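Local coordinates for probable transcriptional regulator (Rhodococcus jostii, PDB 3ON2), which is of unknown function but probably acts as a TetR-family transcriptional regulator that binds DNA through an N-terminal helix-turn-helix, at residues Ala101-Arg105 / Ala168-Ala172. Residue numbers count along the deposited sequence, not the author numbering.
Sequences ALAHR and ATLAA
This is a small apolar helix-helix contact in the TetR-like C-terminal domain, where the C-terminal end of helix 86-103 meets that of helix 153-172; it is plain packing within the all-helical domain that in TetR-family proteins commonly carries the ligand pocket. Residues 101-103 are helical; His104 breaks the helix (phi/psi -138/56) and serves at once as N-cap of helix 105-115, so the chain turns sharply before Arg105. Residues 168-172 are helical throughout, with Ala172 N hydrogen-bonded to Ala168 O at 2.8 Å. The backbones come closest at Ala101 and Ala168, CA to CA 6.4 Å; both CB atoms point across the interface and touch at 3.7 Å, a buried alanine pair that lets the helices approach closely. One step on, Leu102 (chi1 m, chi2 t) reaches over to the other helix: its CD1 lies 4.0 Å from Ala171 CB, while its CD2 sits 3.6 Å from Ala168 O and 4.4 Å from Ala172 CB. At the exposed margin Arg105, extended beyond an m chi1, folds back along its own segment: its NE donates to Leu102 O at 3.1 Å, and its NH1 rests 3.8 Å from Ala172 CA. No hydrogen bond or salt bridge joins the two segments, and they bury just 212 Å² together, so their fit depends on van der Waals packing of small alanines around one leucine, with the guanidinium hydrogen-bonded through NE to the end of the preceding helix.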
loop_
_atom_site.group_PDB
_atom_site.type_symbol
_atom_site.label_atom_id
_atom_site.label_comp_id
_atom_site.label_asym_id
_atom_site.label_seq_id
_atom_site.Cartn_x
_atom_site.Cartn_y
_atom_site.Cartn_z
ATOM N N ALA A 101 0.755 1.582 5.831
ATOM C CA ALA A 101 1.224 2.933 5.588
ATOM C C ALA A 101 2.310 3.329 6.589
ATOM O O ALA A 101 3.352 3.890 6.207
ATOM C CB ALA A 101 0.050 3.892 5.661
ATOM N N LEU A 102 2.091 3.020 7.869
ATOM C CA LEU A 102 3.036 3.438 8.889
ATOM C C LEU A 102 4.291 2.559 8.916
ATOM O O LEU A 102 5.377 3.021 9.284
ATOM C CB LEU A 102 2.337 3.583 10.254
ATOM C CG LEU A 102 1.187 4.645 10.287
ATOM C CD1 LEU A 102 0.493 4.697 11.659
ATOM C CD2 LEU A 102 1.665 6.097 9.863
ATOM N N ALA A 103 4.165 1.311 8.464
ATOM C CA ALA A 103 5.325 0.437 8.344
ATOM C C ALA A 103 6.149 0.659 7.085
ATOM O O ALA A 103 7.283 0.183 7.019
ATOM C CB ALA A 103 4.933 -1.022 8.441
ATOM N N HIS A 104 5.587 1.331 6.081
ATOM C CA HIS A 104 6.252 1.485 4.788
ATOM C C HIS A 104 6.065 2.909 4.278
ATOM O O HIS A 104 5.568 3.128 3.165
ATOM C CB HIS A 104 5.651 0.508 3.773
ATOM C CG HIS A 104 5.671 -0.914 4.225
ATOM N ND1 HIS A 104 6.797 -1.707 4.132
ATOM C CD2 HIS A 104 4.702 -1.696 4.750
ATOM C CE1 HIS A 104 6.521 -2.918 4.584
ATOM N NE2 HIS A 104 5.254 -2.940 4.962
ATOM N N ARG A 105 6.479 3.875 5.085
ATOM C CA ARG A 105 6.193 5.285 4.799
ATOM C C ARG A 105 6.831 5.814 3.522
ATOM O O ARG A 105 6.148 6.445 2.715
ATOM C CB ARG A 105 6.586 6.153 5.994
ATOM C CG ARG A 105 5.884 5.719 7.252
ATOM C CD ARG A 105 6.089 6.686 8.399
ATOM N NE ARG A 105 5.709 6.057 9.661
ATOM C CZ ARG A 105 5.677 6.703 10.820
ATOM N NH1 ARG A 105 6.025 7.978 10.863
ATOM N NH2 ARG A 105 5.329 6.070 11.926
ATOM N N ALA A 168 -3.481 7.991 8.469
ATOM C CA ALA A 168 -2.063 7.638 8.309
ATOM C C ALA A 168 -1.177 8.890 8.079
ATOM O O ALA A 168 -0.072 9.002 8.638
ATOM C CB ALA A 168 -1.885 6.606 7.182
ATOM N N THR A 169 -1.684 9.835 7.285
ATOM C CA THR A 169 -1.003 11.096 7.018
ATOM C C THR A 169 -0.838 11.941 8.309
ATOM O O THR A 169 0.276 12.448 8.611
ATOM C CB THR A 169 -1.739 11.888 5.906
ATOM O OG1 THR A 169 -1.772 11.105 4.707
ATOM C CG2 THR A 169 -1.040 13.224 5.617
ATOM N N LEU A 170 -1.906 12.044 9.102
ATOM C CA LEU A 170 -1.833 12.764 10.369
ATOM C C LEU A 170 -0.825 12.093 11.295
ATOM O O LEU A 170 -0.035 12.780 11.967
ATOM C CB LEU A 170 -3.214 12.872 11.073
ATOM C CG LEU A 170 -4.333 13.730 10.435
ATOM C CD1 LEU A 170 -5.474 14.093 11.424
ATOM C CD2 LEU A 170 -3.775 15.003 9.826
ATOM N N ALA A 171 -0.851 10.765 11.332
ATOM C CA ALA A 171 0.020 10.010 12.221
ATOM C C ALA A 171 1.478 10.221 11.809
ATOM O O ALA A 171 2.328 10.553 12.648
ATOM C CB ALA A 171 -0.378 8.505 12.246
ATOM N N ALA A 172 1.762 10.117 10.509
ATOM C CA ALA A 172 3.133 10.312 10.022
ATOM C C ALA A 172 3.623 11.745 10.268
ATOM O O ALA A 172 4.843 11.980 10.371
ATOM C CB ALA A 172 3.234 9.968 8.541
#